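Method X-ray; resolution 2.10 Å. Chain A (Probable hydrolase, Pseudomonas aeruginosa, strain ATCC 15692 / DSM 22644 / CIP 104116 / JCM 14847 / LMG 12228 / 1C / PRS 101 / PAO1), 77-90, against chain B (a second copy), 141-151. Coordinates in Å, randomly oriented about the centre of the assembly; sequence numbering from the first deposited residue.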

# COMPACT_ATOMS: atom_id res chain seq x y z
N LEU A 77 -17.09 5.75 -11.67
CA LEU A 77 -16.86 6.25 -13.04
C LEU A 77 -15.89 7.44 -13.03
O LEU A 77 -15.05 7.45 -13.87
N TRP A 78 -16.00 8.36 -12.09
CA TRP A 78 -15.12 9.55 -11.99
C TRP A 78 -13.70 9.15 -11.54
O TRP A 78 -12.83 9.94 -11.72
N ASP A 79 -13.54 8.01 -10.88
CA ASP A 79 -12.21 7.46 -10.50
C ASP A 79 -11.47 7.12 -11.80
O ASP A 79 -10.34 7.51 -11.93
N TYR A 80 -12.13 6.47 -12.75
CA TYR A 80 -11.53 6.19 -14.05
C TYR A 80 -11.21 7.48 -14.80
O TYR A 80 -10.18 7.58 -15.48
N ALA A 81 -12.09 8.48 -14.68
CA ALA A 81 -11.87 9.75 -15.39
C ALA A 81 -10.61 10.42 -14.89
O ALA A 81 -9.82 10.94 -15.69
N LEU A 82 -10.42 10.47 -13.57
CA LEU A 82 -9.19 11.03 -13.03
C LEU A 82 -7.97 10.28 -13.57
O LEU A 82 -6.98 10.90 -13.99
N ASP A 83 -8.01 8.93 -13.56
CA ASP A 83 -6.89 8.13 -14.08
C ASP A 83 -6.51 8.53 -15.51
O ASP A 83 -5.34 8.70 -15.84
N VAL A 84 -7.52 8.67 -16.38
CA VAL A 84 -7.27 9.01 -17.78
C VAL A 84 -6.62 10.38 -17.89
O VAL A 84 -5.65 10.57 -18.62
N LEU A 85 -7.10 11.34 -17.12
CA LEU A 85 -6.54 12.72 -17.09
C LEU A 85 -5.07 12.66 -16.66
O LEU A 85 -4.26 13.30 -17.26
N MET A 86 -4.76 11.88 -15.65
CA MET A 86 -3.38 11.72 -15.14
C MET A 86 -2.52 10.99 -16.18
O MET A 86 -1.36 11.25 -16.22
N VAL A 87 -3.09 10.06 -16.94
CA VAL A 87 -2.34 9.36 -18.01
C VAL A 87 -1.91 10.41 -19.03
O VAL A 87 -0.76 10.44 -19.38
N ALA A 88 -2.82 11.29 -19.45
CA ALA A 88 -2.47 12.37 -20.37
C ALA A 88 -1.38 13.27 -19.80
O ALA A 88 -0.41 13.59 -20.49
N GLU A 89 -1.50 13.67 -18.52
CA GLU A 89 -0.42 14.44 -17.89
C GLU A 89 0.90 13.71 -17.99
O GLU A 89 1.93 14.31 -18.29
N GLN A 90 0.91 12.39 -17.68
CA GLN A 90 2.17 11.66 -17.64
C GLN A 90 2.75 11.47 -19.03
O GLN A 90 3.97 11.36 -19.18
N LYS B 141 -18.54 21.08 -11.36
CA LYS B 141 -17.99 20.67 -10.09
C LYS B 141 -17.05 19.47 -10.23
O LYS B 141 -15.99 19.44 -9.60
N LEU B 142 -17.40 18.48 -11.06
CA LEU B 142 -16.46 17.38 -11.31
C LEU B 142 -15.17 17.95 -11.90
O LEU B 142 -14.07 17.62 -11.45
N GLY B 143 -15.30 18.89 -12.83
CA GLY B 143 -14.11 19.48 -13.42
C GLY B 143 -13.22 20.15 -12.39
O GLY B 143 -11.99 19.99 -12.43
N GLU B 144 -13.82 20.88 -11.45
CA GLU B 144 -13.03 21.51 -10.40
C GLU B 144 -12.37 20.47 -9.49
O GLU B 144 -11.25 20.67 -9.01
N ALA B 145 -13.08 19.39 -9.19
CA ALA B 145 -12.49 18.34 -8.37
C ALA B 145 -11.30 17.71 -9.08
O ALA B 145 -10.25 17.47 -8.47
N LEU B 146 -11.44 17.43 -10.38
CA LEU B 146 -10.35 16.82 -11.14
C LEU B 146 -9.14 17.74 -11.21
O LEU B 146 -7.98 17.30 -11.10
N LYS B 147 -9.38 19.05 -11.40
CA LYS B 147 -8.27 19.99 -11.45
C LYS B 147 -7.57 20.09 -10.10
O LYS B 147 -6.33 20.16 -10.04
N ALA B 148 -8.33 20.11 -9.01
CA ALA B 148 -7.73 20.10 -7.68
C ALA B 148 -6.90 18.85 -7.44
O ALA B 148 -5.86 18.90 -6.77
N GLN B 149 -7.36 17.69 -7.92
CA GLN B 149 -6.54 16.48 -7.83
C GLN B 149 -5.20 16.68 -8.51
O GLN B 149 -4.16 16.25 -8.01
N LEU B 150 -5.20 17.36 -9.66
CA LEU B 150 -3.94 17.61 -10.35
C LEU B 150 -3.07 18.61 -9.60
O LEU B 150 -1.85 18.49 -9.58
N ALA B 151 -3.68 19.64 -9.00
CA ALA B 151 -2.87 20.66 -8.35
C ALA B 151 -2.36 20.21 -6.98
O ALA B 151 -1.45 20.84 -6.44

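What forms the apolar centre of the contact? Two helices from two copies of the protein cross at 49°, their axes 10.5 Å apart at closest approach, and the backbones come nearest where Leu A82 CA lies 6.2 Å from Leu B146 CA. Leu B146 points toward chain A in the m rotamer, chi2 t, and it meets two residues: CD2 lies 3.7 Å from Leu A82 CB, and its CB lies 3.9 Å from Leu A85 CD2. Leu A85 also points toward the partner helix, with chi1 t and chi2 p. Its CD2 packs 3.7 Å from Leu B150 CD1 as well, so this one methyl touches two leucines a helical turn apart. Leu A82 has the same t, p conformation, but its CA-to-CB bond runs sideways, yet CB already touches Leu B146 CD2 and the end of the side chain comes nearer still, CD2 lying 3.5 Å from Gln B149 CD.

How does the apolar packing extend along the helices? It follows a step of four residues on each side, with Trp A78, Leu A82 and Met A86 in register with Leu B142, Leu B146 and Leu B150. At the earlier end, Leu B142 (t, p) points toward chain A and sets CD1 3.8 Å from Trp A78 CB. The indole takes little part in this: with chi1 at 45° (p), Trp A78 starts toward chain B but its ring leads away, leaving the CB to make the closest contact. At the later end, Leu B150 (m, t) has the largest area covered of any residue here, 93 Å². Its CD2 approaches Met A86 CG at 3.9 Å. Met A86 leaves its backbone sideways, and with chi1 m, chi2 t and chi3 at 137°, between wells, its end comes nearer, CE lying 4.1 Å from Gln B149 O.

Where does the contact become polar? Gln B149 and Glu A89 both point toward the opposing helix, yet neither forms a polar bond across the contact, and the closest side-chain atom of each is a carbon. The CD of Gln B149 lies 3.5 Å from Leu A82 CD2, so the amide group rests against a leucine methyl; its chi1 is m and its chi2, at -91°, falls between wells. Glu A89, with chi1 and chi2 both m, offers its CG to Leu B150 CD2 at 4.0 Å, and its OE2 is hydrogen-bonded elsewhere in the structure.

Do any polar bonds join the two helices? None does: no hydrogen bond or salt bridge crosses between these stretches, and the 477 Å² buried here, summed over both sides, rests on close side-chain packing. The charged pairing that does occur stays within chain B, where Lys B141 NZ donates a hydrogen bond to Glu B144 OE2 at 3.1 Å as part of a salt bridge. The two residues are three apart, less than one turn of their helix, and both are out of reach of the chain A stretch, so the bridge adds no link between the two stretches. Asp A83 is likewise out of reach of chain B, and both its carboxylate oxygens are hydrogen-bonded elsewhere in the structure.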

# COMPACT_ATOMS: atom_id res chain seq x y z
CB LEU A 77 -18.20 6.63 -13.67
CG LEU A 77 -19.13 5.47 -13.99
CD1 LEU A 77 -20.49 5.97 -14.41
CD2 LEU A 77 -18.56 4.58 -15.06
CB TRP A 78 -15.73 10.66 -11.13
CG TRP A 78 -16.33 10.19 -9.86
CD1 TRP A 78 -15.70 10.05 -8.67
CD2 TRP A 78 -17.68 9.78 -9.65
NE1 TRP A 78 -16.57 9.59 -7.74
CE2 TRP A 78 -17.79 9.40 -8.32
CE3 TRP A 78 -18.79 9.67 -10.47
CZ2 TRP A 78 -18.98 8.95 -7.77
CZ3 TRP A 78 -19.97 9.20 -9.95
CH2 TRP A 78 -20.06 8.85 -8.61
CB ASP A 79 -12.33 6.26 -9.55
CG ASP A 79 -12.99 6.56 -8.22
OD1 ASP A 79 -12.72 7.59 -7.68
OD2 ASP A 79 -13.72 5.74 -7.76
CB TYR A 80 -12.45 5.33 -14.92
CG TYR A 80 -12.72 3.90 -14.47
CD1 TYR A 80 -11.67 3.00 -14.22
CD2 TYR A 80 -14.04 3.46 -14.30
CE1 TYR A 80 -11.96 1.69 -13.81
CE2 TYR A 80 -14.32 2.17 -13.88
CZ TYR A 80 -13.26 1.28 -13.65
OH TYR A 80 -13.56 0.01 -13.24
CB ALA A 81 -13.07 10.68 -15.18
CB LEU A 82 -9.25 11.01 -11.50
CG LEU A 82 -7.98 11.55 -10.80
CD1 LEU A 82 -7.67 13.01 -11.20
CD2 LEU A 82 -8.05 11.43 -9.31
CB ASP A 83 -7.20 6.63 -14.07
CG ASP A 83 -7.38 6.09 -12.66
OD1 ASP A 83 -7.02 6.76 -11.67
OD2 ASP A 83 -7.84 4.95 -12.57
CB VAL A 84 -8.60 8.93 -18.56
CG1 VAL A 84 -8.40 9.40 -19.98
CG2 VAL A 84 -9.11 7.47 -18.56
CB LEU A 85 -7.38 13.56 -16.13
CG LEU A 85 -6.96 15.01 -16.00
CD1 LEU A 85 -7.01 15.71 -17.33
CD2 LEU A 85 -7.83 15.73 -14.99
CB MET A 86 -3.38 11.05 -13.77
CG MET A 86 -3.96 11.98 -12.75
SD MET A 86 -3.87 11.43 -11.09
CE MET A 86 -3.37 12.91 -10.25
CB VAL A 87 -3.16 8.25 -18.68
CG1 VAL A 87 -2.60 7.91 -20.04
CG2 VAL A 87 -3.25 7.01 -17.81
CB ALA A 88 -3.71 13.20 -20.72
CB GLU A 89 -0.73 14.71 -16.43
CG GLU A 89 -1.98 15.53 -16.24
CD GLU A 89 -1.71 17.00 -16.45
OE1 GLU A 89 -0.89 17.53 -15.69
OE2 GLU A 89 -2.30 17.58 -17.37
CB GLN A 90 1.95 10.32 -16.92
CG GLN A 90 3.19 9.47 -16.76
CD GLN A 90 4.24 10.10 -15.84
OE1 GLN A 90 3.97 11.05 -15.14
NE2 GLN A 90 5.45 9.57 -15.87
CB LYS B 141 -19.14 20.37 -9.14
CG LYS B 141 -19.81 21.64 -8.56
CD LYS B 141 -18.81 22.59 -7.90
CE LYS B 141 -19.38 24.01 -7.76
NZ LYS B 141 -18.45 24.93 -6.99
CB LEU B 142 -17.08 16.30 -12.20
CG LEU B 142 -16.16 15.14 -12.62
CD1 LEU B 142 -15.56 14.48 -11.33
CD2 LEU B 142 -16.89 14.16 -13.53
CB GLU B 144 -13.92 22.45 -9.57
CG GLU B 144 -14.20 23.77 -10.29
CD GLU B 144 -15.48 24.47 -9.79
OE1 GLU B 144 -15.91 25.45 -10.44
OE2 GLU B 144 -16.05 24.02 -8.75
CB ALA B 145 -13.54 17.29 -7.99
CB LEU B 146 -10.83 16.46 -12.57
CG LEU B 146 -11.86 15.32 -12.66
CD1 LEU B 146 -12.36 15.15 -14.10
CD2 LEU B 146 -11.27 13.99 -12.14
CB LYS B 147 -8.79 21.36 -11.89
CG LYS B 147 -9.01 21.49 -13.41
CD LYS B 147 -9.34 22.96 -13.78
CE LYS B 147 -10.82 23.20 -14.10
NZ LYS B 147 -11.04 24.07 -15.33
CB ALA B 148 -8.82 20.22 -6.62
CB GLN B 149 -7.25 15.27 -8.44
CG GLN B 149 -8.47 14.81 -7.66
CD GLN B 149 -8.12 13.74 -6.64
OE1 GLN B 149 -6.96 13.52 -6.33
NE2 GLN B 149 -9.13 13.09 -6.10
CB LEU B 150 -4.19 18.11 -11.78
CG LEU B 150 -4.89 17.17 -12.76
CD1 LEU B 150 -4.95 17.85 -14.13
CD2 LEU B 150 -4.25 15.84 -12.91
CB ALA B 151 -3.68 21.95 -8.17